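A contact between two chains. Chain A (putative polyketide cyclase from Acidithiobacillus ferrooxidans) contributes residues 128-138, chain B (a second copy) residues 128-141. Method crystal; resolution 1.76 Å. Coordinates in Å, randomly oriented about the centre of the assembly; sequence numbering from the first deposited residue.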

# COMPACT_ATOMS: atom_id res chain seq x y z
N GLN A 128 -5.44 -0.07 3.78
CA GLN A 128 -5.08 -0.37 2.42
C GLN A 128 -4.51 0.79 1.64
O GLN A 128 -4.85 1.94 1.89
CB GLN A 128 -6.34 -0.85 1.72
CG GLN A 128 -6.24 -1.09 0.24
CD GLN A 128 -7.40 -1.91 -0.20
OE1 GLN A 128 -7.35 -3.11 -0.05
NE2 GLN A 128 -8.47 -1.27 -0.65
N ILE A 129 -3.59 0.47 0.75
CA ILE A 129 -3.11 1.46 -0.22
C ILE A 129 -3.14 0.71 -1.54
O ILE A 129 -2.73 -0.44 -1.59
CB ILE A 129 -1.67 1.94 0.07
CG1 ILE A 129 -1.52 2.40 1.51
CG2 ILE A 129 -1.28 3.06 -0.93
CD1 ILE A 129 -2.20 3.66 1.86
N THR A 130 -3.60 1.37 -2.59
CA THR A 130 -3.64 0.78 -3.90
C THR A 130 -3.05 1.79 -4.88
O THR A 130 -3.05 2.99 -4.62
CB THR A 130 -5.08 0.48 -4.33
OG1 THR A 130 -5.74 1.71 -4.58
CG2 THR A 130 -5.86 -0.26 -3.25
N ASP A 131 -2.61 1.29 -6.02
CA ASP A 131 -2.03 2.13 -7.06
C ASP A 131 -3.13 2.77 -7.92
O ASP A 131 -3.31 2.46 -9.10
CB ASP A 131 -1.07 1.32 -7.92
CG ASP A 131 -0.36 2.16 -8.95
OD1 ASP A 131 -0.28 3.40 -8.78
OD2 ASP A 131 0.12 1.55 -9.93
N ARG A 132 -3.86 3.69 -7.30
CA ARG A 132 -4.93 4.38 -8.00
C ARG A 132 -4.40 5.29 -9.10
O ARG A 132 -5.06 5.45 -10.13
CB ARG A 132 -5.75 5.22 -7.06
CG ARG A 132 -6.46 4.42 -6.01
CD ARG A 132 -7.39 5.30 -5.29
NE ARG A 132 -6.61 6.31 -4.57
CZ ARG A 132 -7.09 7.48 -4.16
NH1 ARG A 132 -8.34 7.86 -4.38
NH2 ARG A 132 -6.28 8.29 -3.50
N LEU A 133 -3.21 5.86 -8.91
CA LEU A 133 -2.65 6.75 -9.92
C LEU A 133 -2.36 5.96 -11.21
O LEU A 133 -2.64 6.46 -12.31
CB LEU A 133 -1.39 7.48 -9.44
CG LEU A 133 -0.81 8.48 -10.44
CD1 LEU A 133 -1.87 9.55 -10.83
CD2 LEU A 133 0.43 9.11 -9.90
N GLY A 134 -1.82 4.76 -11.06
CA GLY A 134 -1.58 3.83 -12.17
C GLY A 134 -2.85 3.58 -12.96
O GLY A 134 -2.85 3.75 -14.17
N VAL A 135 -3.94 3.25 -12.28
CA VAL A 135 -5.24 3.06 -12.95
C VAL A 135 -5.67 4.34 -13.67
O VAL A 135 -6.02 4.30 -14.85
CB VAL A 135 -6.34 2.58 -11.96
CG1 VAL A 135 -7.70 2.44 -12.64
CG2 VAL A 135 -5.95 1.27 -11.37
N TYR A 136 -5.62 5.46 -12.96
CA TYR A 136 -5.97 6.81 -13.46
C TYR A 136 -5.20 7.08 -14.76
O TYR A 136 -5.80 7.45 -15.77
CB TYR A 136 -5.66 7.82 -12.35
CG TYR A 136 -5.87 9.29 -12.64
CD1 TYR A 136 -4.91 10.03 -13.33
CD2 TYR A 136 -6.99 9.96 -12.13
CE1 TYR A 136 -5.09 11.39 -13.57
CE2 TYR A 136 -7.16 11.33 -12.35
CZ TYR A 136 -6.20 12.03 -13.07
OH TYR A 136 -6.41 13.37 -13.31
N GLN A 137 -3.89 6.84 -14.73
CA GLN A 137 -3.02 6.98 -15.90
C GLN A 137 -3.38 6.06 -17.07
O GLN A 137 -3.39 6.49 -18.23
CB GLN A 137 -1.56 6.72 -15.51
CG GLN A 137 -0.94 7.82 -14.68
CD GLN A 137 0.43 7.45 -14.14
OE1 GLN A 137 0.83 6.29 -14.17
NE2 GLN A 137 1.16 8.44 -13.65
N GLN A 138 -3.64 4.79 -16.76
CA GLN A 138 -4.05 3.80 -17.76
C GLN A 138 -5.37 4.15 -18.43
O GLN A 138 -5.52 3.95 -19.64
CB GLN A 138 -4.16 2.41 -17.15
CG GLN A 138 -2.85 1.79 -16.72
CD GLN A 138 -3.12 0.59 -15.84
OE1 GLN A 138 -3.83 -0.33 -16.26
NE2 GLN A 138 -2.58 0.58 -14.64
N GLN B 128 6.50 -1.78 -2.68
CA GLN B 128 5.80 -0.67 -2.10
C GLN B 128 4.67 -0.15 -2.95
O GLN B 128 4.71 -0.23 -4.16
CB GLN B 128 6.82 0.43 -1.90
CG GLN B 128 6.30 1.76 -1.45
CD GLN B 128 7.42 2.63 -1.08
OE1 GLN B 128 7.79 2.63 0.06
NE2 GLN B 128 8.01 3.33 -2.04
N ILE B 129 3.68 0.40 -2.25
CA ILE B 129 2.57 1.07 -2.89
C ILE B 129 2.37 2.32 -2.06
O ILE B 129 2.40 2.25 -0.84
CB ILE B 129 1.24 0.29 -2.85
CG1 ILE B 129 1.35 -1.13 -3.38
CG2 ILE B 129 0.21 1.03 -3.69
CD1 ILE B 129 1.43 -1.26 -4.85
N THR B 130 2.22 3.46 -2.72
CA THR B 130 1.99 4.71 -2.02
C THR B 130 0.80 5.41 -2.64
O THR B 130 0.46 5.16 -3.81
CB THR B 130 3.18 5.62 -2.11
OG1 THR B 130 3.28 6.13 -3.44
CG2 THR B 130 4.48 4.89 -1.72
N ASP B 131 0.23 6.34 -1.88
CA ASP B 131 -0.94 7.07 -2.32
C ASP B 131 -0.51 8.23 -3.22
O ASP B 131 -0.65 9.39 -2.85
CB ASP B 131 -1.75 7.57 -1.15
CG ASP B 131 -3.05 8.20 -1.56
OD1 ASP B 131 -3.51 7.92 -2.68
OD2 ASP B 131 -3.60 8.98 -0.75
N ARG B 132 -0.02 7.89 -4.40
CA ARG B 132 0.41 8.90 -5.36
C ARG B 132 -0.74 9.71 -5.88
O ARG B 132 -0.58 10.90 -6.13
CB ARG B 132 1.14 8.30 -6.55
CG ARG B 132 2.45 7.63 -6.16
CD ARG B 132 3.18 7.21 -7.39
NE ARG B 132 2.41 6.24 -8.15
CZ ARG B 132 2.53 6.01 -9.46
NH1 ARG B 132 3.44 6.62 -10.22
NH2 ARG B 132 1.74 5.12 -10.02
N LEU B 133 -1.89 9.07 -6.10
CA LEU B 133 -3.05 9.80 -6.56
C LEU B 133 -3.46 10.85 -5.54
O LEU B 133 -3.80 11.95 -5.91
CB LEU B 133 -4.22 8.87 -6.88
CG LEU B 133 -5.43 9.60 -7.48
CD1 LEU B 133 -5.09 10.33 -8.78
CD2 LEU B 133 -6.52 8.59 -7.74
N GLY B 134 -3.49 10.50 -4.27
CA GLY B 134 -3.81 11.45 -3.21
C GLY B 134 -2.92 12.67 -3.26
O GLY B 134 -3.39 13.79 -3.16
N VAL B 135 -1.62 12.46 -3.44
CA VAL B 135 -0.66 13.56 -3.54
C VAL B 135 -0.93 14.39 -4.77
O VAL B 135 -0.96 15.61 -4.72
CB VAL B 135 0.80 13.02 -3.54
CG1 VAL B 135 1.83 14.10 -3.92
CG2 VAL B 135 1.09 12.43 -2.17
N TYR B 136 -1.15 13.72 -5.88
CA TYR B 136 -1.45 14.38 -7.14
C TYR B 136 -2.68 15.26 -7.00
O TYR B 136 -2.70 16.41 -7.45
CB TYR B 136 -1.67 13.35 -8.23
CG TYR B 136 -1.94 14.02 -9.55
CD1 TYR B 136 -0.94 14.78 -10.17
CD2 TYR B 136 -3.19 13.93 -10.15
CE1 TYR B 136 -1.18 15.41 -11.38
CE2 TYR B 136 -3.43 14.54 -11.37
CZ TYR B 136 -2.43 15.29 -11.97
OH TYR B 136 -2.69 15.90 -13.16
N GLN B 137 -3.70 14.71 -6.34
CA GLN B 137 -4.91 15.46 -6.06
C GLN B 137 -4.66 16.70 -5.23
O GLN B 137 -5.10 17.80 -5.58
CB GLN B 137 -5.91 14.57 -5.35
CG GLN B 137 -6.52 13.53 -6.26
CD GLN B 137 -7.42 12.56 -5.50
OE1 GLN B 137 -7.34 12.44 -4.27
NE2 GLN B 137 -8.28 11.87 -6.24
N GLN B 138 -3.90 16.54 -4.15
CA GLN B 138 -3.55 17.66 -3.27
C GLN B 138 -2.80 18.73 -4.04
O GLN B 138 -3.10 19.91 -3.94
CB GLN B 138 -2.69 17.17 -2.12
CG GLN B 138 -3.46 16.31 -1.17
CD GLN B 138 -2.54 15.64 -0.22
OE1 GLN B 138 -1.90 16.30 0.58
NE2 GLN B 138 -2.47 14.32 -0.29
N LEU B 139 -1.84 18.30 -4.86
CA LEU B 139 -1.05 19.23 -5.68
C LEU B 139 -1.92 20.00 -6.66
O LEU B 139 -1.78 21.22 -6.80
CB LEU B 139 0.05 18.49 -6.43
CG LEU B 139 1.15 17.94 -5.51
CD1 LEU B 139 2.04 17.00 -6.30
CD2 LEU B 139 1.96 19.08 -4.88
N ARG B 140 -2.79 19.27 -7.34
CA ARG B 140 -3.76 19.85 -8.28
C ARG B 140 -4.72 20.82 -7.59
O ARG B 140 -5.00 21.89 -8.12
CB ARG B 140 -4.56 18.76 -8.97
CG ARG B 140 -3.77 18.03 -10.04
CD ARG B 140 -3.69 18.84 -11.32
NE ARG B 140 -5.03 19.13 -11.83
CZ ARG B 140 -5.80 18.33 -12.58
NH1 ARG B 140 -5.40 17.13 -12.97
NH2 ARG B 140 -7.01 18.75 -12.94
N GLN B 141 -5.23 20.43 -6.42
CA GLN B 141 -6.15 21.29 -5.66
C GLN B 141 -5.49 22.61 -5.26
O GLN B 141 -6.14 23.66 -5.32
CB GLN B 141 -6.69 20.55 -4.42
O HOH W 1 -3.81 5.72 -4.05
O HOH W 2 0.33 4.87 -6.52
O HOH W 3 -7.78 10.58 -2.43
O HOH W 4 -10.18 10.17 -4.54
O HOH W 5 -2.05 6.12 -6.17
O HOH W 6 2.55 4.75 -12.84

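What meets at the start of the contact, where the two strands cross? The strand axes pass 5.9 Å apart at 90°, and at the crossing each chain offers one bump, the side chain of Ile129. The two methyls touch, Ile129(A) CG2 to Ile129(B) CG2 at 3.7 Å, and each also settles against the backbone where the opposite strand ends: Ile129(A) CG2 lies 3.6 Å from Thr130(B) C, and Ile129(B) CG2 lies 3.6 Å from Thr130(A) C. A branched side chain thus fills the shallow hollow beside a bare stretch of main chain, where the CA-to-CB bond of Thr130 points away in both chains.

How do the leucines fit where the helices begin? Here the CA atoms come closest, Leu133(A) CA to Leu133(B) CA at 4.6 Å. Each leucine points toward the other chain, and its CD2 methyl nestles against the arginine opposite: Leu133(A) CD2 is 3.5 Å from Arg132(B) CB, and Leu133(B) CD2 is 3.5 Å from Arg132(A) CB. The same methyl lies over one face of that arginine's guanidinium, so the folded arginine forms a hollow that the leucine fills. A single water fills the gap between the backbones, accepting from Leu133(A) N and Leu133(B) N, each 3.0 Å from its oxygen (water 5).

What do the arginines gain by curling around the leucines? Each reaches the aspartate that caps the other helix. Arg132(B) NH2 donates to Asp131(A) OD1 at 2.9 Å, and Arg132(A) NH2 to Asp131(B) OD1, also at 2.9 Å; both are salt bridges, with the oxygen near the guanidinium plane. Asp131(A) OD1 also accepts from Gly134(A) N at 3.1 Å, and Asp131(B) OD1 from Gly134(B) N at 3.0 Å, so one atom serves both cap and contact. Glycine suits this crowded spot: an ideal CB on Gly134(A) would come within 2.3 Å of Asp131(A) OD2.

Does the symmetry hold out to the tyrosines? Not fully. Leu133(B) CD1 sits over the face of the Tyr136(A) ring, 4.2 Å from its centroid, in a CH-pi contact, whereas Tyr136(B) turns its edge toward that ring's face in an offset edge-to-face pair, with planes at 65°. Allowing for the twofold symmetry of the ring, their chi2 angles differ by only about 33°. Arg140(B) NH1 donates to Tyr136(B) OH at 3.0 Å, and Tyr136(B) also touches a crystal neighbour.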